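Long-range contacts in sulfotransferase (Alicyclobacillus acidocaldarius subsp. acidocaldarius, PDB 3RNL), which probably catalyses the transfer of a sulfuryl group to an acceptor molecule, as other members of the sulfotransferase family do: residues A[48-53]-A[94-99]; A[102-107]-A[176-181]; A[113-118]-A[184-189]. All coordinates share one frame; numbering follows the deposited sequence.

Contact 1 of 3, residues A[48-53]-A[94-99]; sequences PDFPER and LFYPGT
Asp-49 meets Gly-98 through the one hydrogen bond between residues 48-53 and 94-99, which belong to loops following strands 34-35 and 85-89. The backbone N of Gly-98 donates to Asp-49 OD2 at 2.9 Å, with an N-H...O angle of 146°, and reaches the oxygen on its syn side from somewhat out of the carboxylate plane. Gly-98 lies inside a type I turn from Tyr-96 to Thr-99, closed at Tyr-96 O, which accepts from Thr-99 N at 3.2 Å and from Thr-99 OG1 at 2.8 Å, both arriving from the same face of the carbonyl plane. The polar contact thus exemplifies a carboxylate accepting from an N-H inside a turn that also has its own hydrogen bonds.

The apolar contact is built on the Tyr-96 ring. Asp-49 CB stands 3.6 Å from Tyr-96 CD1. Phe-50 leaves the backbone away from the opposing loop, but its CG is anti to the carbonyl carbon (chi1 -81°) and the ring comes back, bringing CE1 to 3.5 Å from Tyr-96 CE2. The two rings meet obliquely, planes 51° apart, with Phe-50 CD1 above the outer part of one Tyr-96 face. Phe-95 CD2 covers the centre of the opposite face, holding the ring between two phenylalanines. An alanine at Tyr-96 would probably open a gap between Phe-50 and Phe-95 and leave both rings freer to turn. Phe-54 and Pro-157 also pack on Tyr-96.

Asp-49 is engaged at both oxygens, since OD1 forms a salt bridge with Arg-102. The arginine, the turn N-H and the nearby helix end would together be likely to stabilise its negative charge. The carboxylate thus probably fixes the turn at the start of helix 99-106, while the ring contacts settle how the loops lie on each other.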
loop_
_atom_site.group_PDB
_atom_site.type_symbol
_atom_site.label_atom_id
_atom_site.label_comp_id
_atom_site.label_asym_id
_atom_site.label_seq_id
_atom_site.Cartn_x
_atom_site.Cartn_y
_atom_site.Cartn_z
ATOM N N PRO A 48 -3.417 14.012 8.772
ATOM C CA PRO A 48 -4.589 14.896 8.811
ATOM C C PRO A 48 -5.904 14.264 8.346
ATOM O O PRO A 48 -6.968 14.829 8.624
ATOM C CB PRO A 48 -4.186 16.063 7.896
ATOM C CG PRO A 48 -2.664 16.047 7.946
ATOM C CD PRO A 48 -2.325 14.585 7.962
ATOM N N ASP A 49 -5.844 13.132 7.646
ATOM C CA ASP A 49 -7.057 12.436 7.212
ATOM C C ASP A 49 -7.554 11.428 8.256
ATOM O O ASP A 49 -8.627 10.845 8.089
ATOM C CB ASP A 49 -6.785 11.672 5.906
ATOM C CG ASP A 49 -6.576 12.592 4.714
ATOM O OD1 ASP A 49 -7.214 13.671 4.662
ATOM O OD2 ASP A 49 -5.763 12.238 3.836
ATOM N N PHE A 50 -6.761 11.194 9.302
ATOM C CA PHE A 50 -7.107 10.202 10.316
ATOM C C PHE A 50 -8.295 10.700 11.128
ATOM O O PHE A 50 -8.460 11.899 11.305
ATOM C CB PHE A 50 -5.970 10.006 11.327
ATOM C CG PHE A 50 -4.856 9.096 10.873
ATOM C CD1 PHE A 50 -4.743 8.674 9.559
ATOM C CD2 PHE A 50 -3.921 8.657 11.804
ATOM C CE1 PHE A 50 -3.687 7.827 9.180
ATOM C CE2 PHE A 50 -2.874 7.826 11.442
ATOM C CZ PHE A 50 -2.758 7.402 10.133
ATOM N N PRO A 51 -9.100 9.772 11.664
ATOM C CA PRO A 51 -10.070 10.177 12.689
ATOM C C PRO A 51 -9.333 10.566 13.965
ATOM O O PRO A 51 -8.118 10.378 14.041
ATOM C CB PRO A 51 -10.867 8.894 12.936
ATOM C CG PRO A 51 -9.899 7.791 12.623
ATOM C CD PRO A 51 -9.089 8.315 11.438
ATOM N N GLU A 52 -10.046 11.048 14.978
ATOM C CA GLU A 52 -9.377 11.458 16.206
ATOM C C GLU A 52 -8.618 10.300 16.828
ATOM O O GLU A 52 -7.512 10.469 17.337
ATOM C CB GLU A 52 -10.364 12.033 17.222
ATOM C CG GLU A 52 -9.673 12.556 18.471
ATOM C CD GLU A 52 -10.644 13.101 19.499
ATOM O OE1 GLU A 52 -11.850 12.774 19.416
ATOM O OE2 GLU A 52 -10.199 13.858 20.390
ATOM N N ARG A 53 -9.237 9.128 16.844
ATOM C CA ARG A 53 -8.524 7.921 17.239
ATOM C C ARG A 53 -9.176 6.676 16.644
ATOM O O ARG A 53 -10.388 6.648 16.384
ATOM C CB ARG A 53 -8.383 7.813 18.767
ATOM C CG ARG A 53 -9.587 7.265 19.480
ATOM C CD ARG A 53 -9.335 7.090 20.990
ATOM N NE ARG A 53 -8.387 6.019 21.299
ATOM C CZ ARG A 53 -8.735 4.760 21.561
ATOM N NH1 ARG A 53 -10.018 4.402 21.543
ATOM N NH2 ARG A 53 -7.801 3.853 21.838
ATOM N N LEU A 94 -2.037 5.166 0.099
ATOM C CA LEU A 94 -2.857 5.106 -1.119
ATOM C C LEU A 94 -4.321 5.420 -0.789
ATOM O O LEU A 94 -5.042 6.092 -1.542
ATOM C CB LEU A 94 -2.734 3.701 -1.726
ATOM C CG LEU A 94 -3.556 3.500 -3.010
ATOM C CD1 LEU A 94 -3.099 4.457 -4.140
ATOM C CD2 LEU A 94 -3.484 2.038 -3.480
ATOM N N PHE A 95 -4.747 4.960 0.380
ATOM C CA PHE A 95 -6.152 5.024 0.768
ATOM C C PHE A 95 -6.608 6.412 1.230
ATOM O O PHE A 95 -7.701 6.857 0.870
ATOM C CB PHE A 95 -6.414 4.000 1.882
ATOM C CG PHE A 95 -7.813 4.070 2.459
ATOM C CD1 PHE A 95 -8.895 3.575 1.747
ATOM C CD2 PHE A 95 -8.039 4.628 3.713
ATOM C CE1 PHE A 95 -10.187 3.628 2.278
ATOM C CE2 PHE A 95 -9.326 4.696 4.244
ATOM C CZ PHE A 95 -10.397 4.198 3.524
ATOM N N TYR A 96 -5.793 7.095 2.024
ATOM C CA TYR A 96 -6.223 8.383 2.587
ATOM C C TYR A 96 -6.101 9.474 1.522
ATOM O O TYR A 96 -5.032 9.666 0.939
ATOM C CB TYR A 96 -5.410 8.717 3.843
ATOM C CG TYR A 96 -5.894 7.914 5.035
ATOM C CD1 TYR A 96 -7.166 8.132 5.566
ATOM C CD2 TYR A 96 -5.109 6.922 5.598
ATOM C CE1 TYR A 96 -7.628 7.386 6.647
ATOM C CE2 TYR A 96 -5.558 6.178 6.688
ATOM C CZ TYR A 96 -6.817 6.418 7.202
ATOM O OH TYR A 96 -7.283 5.677 8.278
ATOM N N PRO A 97 -7.217 10.156 1.233
ATOM C CA PRO A 97 -7.362 10.912 -0.021
ATOM C C PRO A 97 -6.545 12.193 -0.122
ATOM O O PRO A 97 -6.372 12.679 -1.234
ATOM C CB PRO A 97 -8.867 11.206 -0.082
ATOM C CG PRO A 97 -9.266 11.271 1.351
ATOM C CD PRO A 97 -8.445 10.200 2.044
ATOM N N GLY A 98 -6.064 12.732 0.995
ATOM C CA GLY A 98 -5.292 13.959 0.942
ATOM C C GLY A 98 -3.791 13.723 0.907
ATOM O O GLY A 98 -2.999 14.675 0.805
ATOM N N THR A 99 -3.397 12.453 0.958
ATOM C CA THR A 99 -1.990 12.097 1.120
ATOM C C THR A 99 -1.117 12.547 -0.048
ATOM O O THR A 99 -0.059 13.159 0.157
ATOM C CB THR A 99 -1.834 10.571 1.335
ATOM O OG1 THR A 99 -2.699 10.159 2.411
ATOM C CG2 THR A 99 -0.388 10.218 1.690
#

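Contact 2 of 3, residues A[102-107]-A[176-181]; sequences RMYDAY and DVFGRE. With MG (magnesium ion), chain C.
Helix 99-106 and helix 167-178, two connecting helices of the alpha-beta-alpha sandwich, touch near their C-terminal ends, where Tyr-104 meets Val-177 and Phe-178. The two aromatic rings form a T-shaped (edge-to-face) pair, with the edge of Tyr-104 directed at the face of Phe-178. Their centroids are 5.6 Å apart and their planes stand at 71°. Tyr-104 CD1 makes the approach over the face, 3.9 Å from Phe-178 CE1.

Tyr-104 CG is anti to its own backbone N (chi1 -177°), which sets it beside the carbonyl carbon, on the side of Val-177 CG1. Behind the ring, Tyr-104 CB presses against Val-177 CG1 at 3.4 Å, and these two side chains slide past each other in opposite directions. Val-177 O lies 3.6 Å from Tyr-104 CD1 at an oblique angle to the ring.

The rim of Phe-178 is lodged against the first helix. Its CZ is 3.6 Å from Tyr-104 N and 3.8 Å from the CB of selenomethionine Met-103, while CE1 faces the carbonyl oxygen of Tyr-107, where that helix ends. Between these two segments the contact is apolar and aromatic, without a hydrogen bond across it.

Polar chemistry begins one residue away. Asp-176 O binds a magnesium ion at 2.3 Å, and four waters supply further ligands; carbonyls at a helix C-terminus carry partial negative charge, which would probably favour such a cation. The Asp-176 carboxylate points to another partner, forming a salt bridge with Lys-172.

The arrangement exemplifies side-by-side helices of parallel alpha/beta folds: each belongs to a connection between parallel strands, helix 99-106 leading into strand 111-116 and helix 167-178 into strand 183-187, and aromatic and aliphatic groups fill the seam between them.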
loop_
_atom_site.group_PDB
_atom_site.type_symbol
_atom_site.label_atom_id
_atom_site.label_comp_id
_atom_site.label_asym_id
_atom_site.label_seq_id
_atom_site.Cartn_x
_atom_site.Cartn_y
_atom_site.Cartn_z
ATOM N N ARG A 102 -0.315 16.277 -0.046
ATOM C CA ARG A 102 0.631 16.672 1.013
ATOM C C ARG A 102 2.056 16.263 0.676
ATOM O O ARG A 102 3.016 17.009 0.939
ATOM C CB ARG A 102 0.264 16.049 2.369
ATOM C CG ARG A 102 -1.063 16.507 2.893
ATOM C CD ARG A 102 -1.425 15.899 4.280
ATOM N NE ARG A 102 -2.850 16.122 4.429
ATOM C CZ ARG A 102 -3.777 15.176 4.320
ATOM N NH1 ARG A 102 -3.434 13.888 4.179
ATOM N NH2 ARG A 102 -5.051 15.521 4.414
HETATM N N MSE A 103 2.218 15.060 0.129
HETATM C CA MSE A 103 3.543 14.609 -0.307
HETATM C C MSE A 103 4.084 15.519 -1.386
HETATM O O MSE A 103 5.253 15.900 -1.369
HETATM C CB MSE A 103 3.483 13.195 -0.881
HETATM C CG MSE A 103 3.266 12.106 0.135
HETATM SE SE MSE A 103 2.932 10.434 -0.842
HETATM C CE MSE A 103 3.275 9.197 0.610
ATOM N N TYR A 104 3.233 15.839 -2.353
ATOM C CA TYR A 104 3.661 16.680 -3.464
ATOM C C TYR A 104 4.073 18.070 -2.996
ATOM O O TYR A 104 5.031 18.697 -3.513
ATOM C CB TYR A 104 2.519 16.781 -4.490
ATOM C CG TYR A 104 2.906 17.576 -5.716
ATOM C CD1 TYR A 104 3.474 16.951 -6.821
ATOM C CD2 TYR A 104 2.712 18.961 -5.757
ATOM C CE1 TYR A 104 3.840 17.679 -7.936
ATOM C CE2 TYR A 104 3.071 19.686 -6.862
ATOM C CZ TYR A 104 3.640 19.041 -7.948
ATOM O OH TYR A 104 3.984 19.758 -9.067
ATOM N N ASP A 105 3.335 18.584 -2.028
ATOM C CA ASP A 105 3.652 19.903 -1.521
ATOM C C ASP A 105 5.027 19.914 -0.856
ATOM O O ASP A 105 5.711 20.939 -0.857
ATOM C CB ASP A 105 2.564 20.391 -0.558
ATOM C CG ASP A 105 1.309 20.869 -1.288
ATOM O OD1 ASP A 105 1.373 21.114 -2.513
ATOM O OD2 ASP A 105 0.249 21.011 -0.639
ATOM N N ALA A 106 5.407 18.791 -0.246
ATOM C CA ALA A 106 6.752 18.651 0.328
ATOM C C ALA A 106 7.840 18.248 -0.688
ATOM O O ALA A 106 8.949 18.789 -0.675
ATOM C CB ALA A 106 6.719 17.659 1.504
ATOM N N TYR A 107 7.507 17.288 -1.555
ATOM C CA TYR A 107 8.481 16.667 -2.468
ATOM C C TYR A 107 7.878 16.487 -3.856
ATOM O O TYR A 107 7.467 15.396 -4.219
ATOM C CB TYR A 107 8.906 15.300 -1.925
ATOM C CG TYR A 107 9.507 15.403 -0.550
ATOM C CD1 TYR A 107 10.686 16.100 -0.344
ATOM C CD2 TYR A 107 8.878 14.827 0.550
ATOM C CE1 TYR A 107 11.243 16.214 0.928
ATOM C CE2 TYR A 107 9.439 14.930 1.828
ATOM C CZ TYR A 107 10.605 15.624 2.007
ATOM O OH TYR A 107 11.145 15.734 3.270
ATOM N N ASP A 176 -3.121 11.972 -10.865
ATOM C CA ASP A 176 -3.435 13.386 -11.062
ATOM C C ASP A 176 -2.370 14.269 -10.414
ATOM O O ASP A 176 -1.893 15.234 -10.999
ATOM C CB ASP A 176 -4.790 13.754 -10.446
ATOM C CG ASP A 176 -5.965 13.189 -11.220
ATOM O OD1 ASP A 176 -5.779 12.756 -12.387
ATOM O OD2 ASP A 176 -7.088 13.204 -10.666
ATOM N N VAL A 177 -2.008 13.966 -9.184
ATOM C CA VAL A 177 -1.084 14.856 -8.462
ATOM C C VAL A 177 0.355 14.777 -8.999
ATOM O O VAL A 177 1.012 15.814 -9.233
ATOM C CB VAL A 177 -1.111 14.538 -6.943
ATOM C CG1 VAL A 177 0.011 15.276 -6.204
ATOM C CG2 VAL A 177 -2.482 14.899 -6.352
ATOM N N PHE A 178 0.869 13.554 -9.123
ATOM C CA PHE A 178 2.264 13.371 -9.514
ATOM C C PHE A 178 2.528 13.230 -11.005
ATOM O O PHE A 178 3.635 13.518 -11.461
ATOM C CB PHE A 178 2.852 12.160 -8.762
ATOM C CG PHE A 178 3.107 12.447 -7.320
ATOM C CD1 PHE A 178 4.270 13.093 -6.947
ATOM C CD2 PHE A 178 2.160 12.141 -6.345
ATOM C CE1 PHE A 178 4.517 13.400 -5.604
ATOM C CE2 PHE A 178 2.400 12.453 -5.006
ATOM C CZ PHE A 178 3.581 13.091 -4.641
ATOM N N GLY A 179 1.501 12.904 -11.778
ATOM C CA GLY A 179 1.699 12.638 -13.196
ATOM C C GLY A 179 2.180 11.218 -13.451
ATOM O O GLY A 179 2.812 10.600 -12.605
ATOM N N ARG A 180 1.903 10.697 -14.641
ATOM C CA ARG A 180 2.258 9.315 -14.961
ATOM C C ARG A 180 3.771 9.060 -14.944
ATOM O O ARG A 180 4.218 7.952 -14.653
ATOM C CB ARG A 180 1.660 8.925 -16.316
ATOM C CG ARG A 180 1.507 7.428 -16.531
ATOM C CD ARG A 180 0.529 7.133 -17.674
ATOM N NE ARG A 180 -0.828 7.592 -17.374
ATOM C CZ ARG A 180 -1.794 6.811 -16.893
ATOM N NH1 ARG A 180 -1.552 5.529 -16.661
ATOM N NH2 ARG A 180 -3.000 7.314 -16.653
ATOM N N GLU A 181 4.559 10.085 -15.246
ATOM C CA GLU A 181 6.014 9.941 -15.215
ATOM C C GLU A 181 6.546 9.519 -13.831
ATOM O O GLU A 181 7.586 8.855 -13.712
ATOM C CB GLU A 181 6.660 11.261 -15.659
ATOM C CG GLU A 181 8.170 11.222 -15.757
ATOM C CD GLU A 181 8.651 10.480 -16.983
ATOM O OE1 GLU A 181 8.149 10.767 -18.094
ATOM O OE2 GLU A 181 9.528 9.605 -16.830
HETATM MG MG MG C . -2.263 16.624 -12.831
HETATM O O HOH W 1 -3.604 15.670 -14.018
HETATM O O HOH W 2 -1.429 17.910 -11.234
HETATM O O HOH W 3 -4.365 17.319 -11.552
HETATM O O HOH W 4 0.001 16.009 -13.518
#

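Contact 3 of 3, residues A[113-118]-A[184-189]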
loop_
_atom_site.group_PDB
_atom_site.type_symbol
_atom_site.label_atom_id
_atom_site.label_comp_id
_atom_site.label_asym_id
_atom_site.label_seq_id
_atom_site.Cartn_x
_atom_site.Cartn_y
_atom_site.Cartn_z
ATOM N N LEU A 113 5.554 4.278 -5.770
ATOM C CA LEU A 113 5.333 2.862 -6.091
ATOM C C LEU A 113 4.036 2.385 -5.478
ATOM O O LEU A 113 3.812 2.560 -4.278
ATOM C CB LEU A 113 6.477 1.998 -5.530
ATOM C CG LEU A 113 7.798 2.139 -6.295
ATOM C CD1 LEU A 113 8.951 1.476 -5.535
ATOM C CD2 LEU A 113 7.653 1.521 -7.686
ATOM N N ILE A 114 3.189 1.765 -6.298
ATOM C CA ILE A 114 1.903 1.246 -5.833
ATOM C C ILE A 114 1.864 -0.214 -6.220
ATOM O O ILE A 114 2.184 -0.536 -7.360
ATOM C CB ILE A 114 0.746 1.943 -6.583
ATOM C CG1 ILE A 114 0.740 3.442 -6.273
ATOM C CG2 ILE A 114 -0.610 1.289 -6.236
ATOM C CD1 ILE A 114 -0.231 4.253 -7.142
HETATM N N MSE A 115 1.491 -1.102 -5.294
HETATM C CA MSE A 115 1.310 -2.512 -5.667
HETATM C C MSE A 115 -0.141 -2.896 -5.410
HETATM O O MSE A 115 -0.678 -2.616 -4.339
HETATM C CB MSE A 115 2.252 -3.449 -4.902
HETATM C CG MSE A 115 2.073 -4.919 -5.315
HETATM SE SE MSE A 115 3.678 -5.999 -5.054
HETATM C CE MSE A 115 4.511 -4.964 -3.661
ATOM N N LEU A 116 -0.778 -3.515 -6.401
ATOM C CA LEU A 116 -2.191 -3.863 -6.293
ATOM C C LEU A 116 -2.381 -5.350 -6.454
ATOM O O LEU A 116 -1.696 -5.997 -7.230
ATOM C CB LEU A 116 -3.008 -3.144 -7.378
ATOM C CG LEU A 116 -2.857 -1.622 -7.440
ATOM C CD1 LEU A 116 -3.637 -1.058 -8.642
ATOM C CD2 LEU A 116 -3.349 -0.970 -6.145
ATOM N N ARG A 117 -3.367 -5.870 -5.744
ATOM C CA ARG A 117 -3.678 -7.278 -5.801
ATOM C C ARG A 117 -5.174 -7.408 -6.057
ATOM O O ARG A 117 -5.929 -6.519 -5.685
ATOM C CB ARG A 117 -3.354 -7.859 -4.438
ATOM C CG ARG A 117 -3.646 -9.290 -4.295
ATOM C CD ARG A 117 -3.251 -9.696 -2.925
ATOM N NE ARG A 117 -3.296 -11.136 -2.776
ATOM C CZ ARG A 117 -2.978 -11.749 -1.650
ATOM N NH1 ARG A 117 -2.592 -11.038 -0.591
ATOM N NH2 ARG A 117 -3.034 -13.063 -1.592
ATOM N N ASN A 118 -5.619 -8.529 -6.622
ATOM C CA ASN A 118 -7.056 -8.717 -6.837
ATOM C C ASN A 118 -7.737 -8.370 -5.510
ATOM O O ASN A 118 -7.416 -8.947 -4.468
ATOM C CB ASN A 118 -7.300 -10.190 -7.178
ATOM C CG ASN A 118 -8.773 -10.554 -7.314
ATOM O OD1 ASN A 118 -9.666 -9.825 -6.881
ATOM N ND2 ASN A 118 -9.028 -11.714 -7.929
ATOM N N LYS A 184 4.512 4.374 -10.612
ATOM C CA LYS A 184 4.613 3.045 -11.208
ATOM C C LYS A 184 3.689 2.115 -10.454
ATOM O O LYS A 184 3.748 2.047 -9.227
ATOM C CB LYS A 184 6.050 2.524 -11.137
ATOM C CG LYS A 184 6.205 1.112 -11.718
ATOM C CD LYS A 184 7.662 0.687 -11.731
ATOM C CE LYS A 184 7.827 -0.747 -12.237
ATOM N NZ LYS A 184 7.496 -0.834 -13.689
ATOM N N VAL A 185 2.826 1.416 -11.188
ATOM C CA VAL A 185 1.876 0.493 -10.559
ATOM C C VAL A 185 2.324 -0.918 -10.874
ATOM O O VAL A 185 2.579 -1.229 -12.033
ATOM C CB VAL A 185 0.467 0.709 -11.131
ATOM C CG1 VAL A 185 -0.525 -0.333 -10.560
ATOM C CG2 VAL A 185 0.004 2.125 -10.839
ATOM N N ILE A 186 2.436 -1.756 -9.848
ATOM C CA ILE A 186 2.865 -3.146 -10.007
ATOM C C ILE A 186 1.731 -4.053 -9.584
ATOM O O ILE A 186 1.010 -3.738 -8.645
ATOM C CB ILE A 186 4.033 -3.460 -9.066
ATOM C CG1 ILE A 186 5.213 -2.537 -9.338
ATOM C CG2 ILE A 186 4.475 -4.912 -9.205
ATOM C CD1 ILE A 186 6.190 -2.539 -8.181
ATOM N N LEU A 187 1.556 -5.168 -10.289
ATOM C CA LEU A 187 0.556 -6.159 -9.876
ATOM C C LEU A 187 1.184 -7.250 -9.013
ATOM O O LEU A 187 2.249 -7.782 -9.323
ATOM C CB LEU A 187 -0.121 -6.793 -11.091
ATOM C CG LEU A 187 -0.765 -5.799 -12.052
ATOM C CD1 LEU A 187 -1.473 -6.543 -13.183
ATOM C CD2 LEU A 187 -1.742 -4.868 -11.300
ATOM N N PHE A 188 0.510 -7.585 -7.924
ATOM C CA PHE A 188 1.011 -8.589 -6.994
ATOM C C PHE A 188 1.312 -9.914 -7.697
ATOM O O PHE A 188 2.310 -10.591 -7.414
ATOM C CB PHE A 188 -0.028 -8.800 -5.892
ATOM C CG PHE A 188 0.269 -9.960 -5.001
ATOM C CD1 PHE A 188 1.187 -9.837 -3.972
ATOM C CD2 PHE A 188 -0.350 -11.175 -5.203
ATOM C CE1 PHE A 188 1.470 -10.914 -3.150
ATOM C CE2 PHE A 188 -0.075 -12.258 -4.384
ATOM C CZ PHE A 188 0.836 -12.126 -3.358
ATOM N N GLU A 189 0.447 -10.280 -8.624
ATOM C CA GLU A 189 0.576 -11.553 -9.318
ATOM C C GLU A 189 1.882 -11.636 -10.160
ATOM O O GLU A 189 2.539 -12.691 -10.225
ATOM C CB GLU A 189 -0.708 -11.791 -10.132
ATOM C CG GLU A 189 -2.029 -11.853 -9.266
ATOM C CD GLU A 189 -2.640 -10.484 -8.785
ATOM O OE1 GLU A 189 -2.264 -9.385 -9.292
ATOM O OE2 GLU A 189 -3.542 -10.525 -7.887
HETATM O O HOH W 5 -3.759 -12.650 -5.224
#
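Arg-117 runs alongside Phe-188, both side chains pointing the same way just past the ends of two paired strands. Arg-117 CB begins the contact 3.7 Å from Phe-188 CB. Its CG lies anti to the backbone N (chi1 178°) and meets Phe-188 CD2 and Glu-189 OE2. CD then stands over the ring face in a CH-pi contact, 4.2 Å from the Phe-188 centroid. NE follows above CD2 and CE2 and donates, in the guanidinium plane, to a water at 2.9 Å, which bonds weakly to Glu-189 OE2. At the tip, CZ makes a cation-pi contact 4.4 Å from that centroid, the guanidinium stacked on the ring with planes 25° apart. NH2 lies near Phe-188 CE2, and NH1 hydrogen-bonds to Lys-18 O, in the loop after strand 11-13.

Glu-189, bent at chi2, brings OE2 to Asn-118 N, which donates to its syn lone pair at 3.1 Å. Behind these residues the strands pair in parallel, with Ile-114 N donating to Lys-184 O, Ile-186 N to Ile-114 O, Leu-116 N to Ile-186 O and, last, Phe-188 N to Leu-116 O at 2.8 Å.

Parallel strands leading into helices at their C-terminal ends are typical of the P-loop-like alpha/beta fold of sulfotransferases.

In the fold
Contact 3 lies closest to the centre of the chain and is the most extensive, joining strands 111-116 and 183-187 by backbone hydrogen bonds between largely buried residues, with side-chain contacts added at the strand ends. Contacts 1 and 2 lie farther out: contact 1 pairs a carboxylate with a turn N-H and adds aromatic rings, while contact 2 is close apolar packing between helices. Those two share helix 99-106, contact 1 at its start and contact 2 toward its end, and the salt bridge from Asp-49 to Arg-102 connects them directly. Leu-94 of contact 1 packs on Ile-114 and Leu-116 of contact 3. Each helix of contact 2 precedes, in the chain, one strand of contact 3.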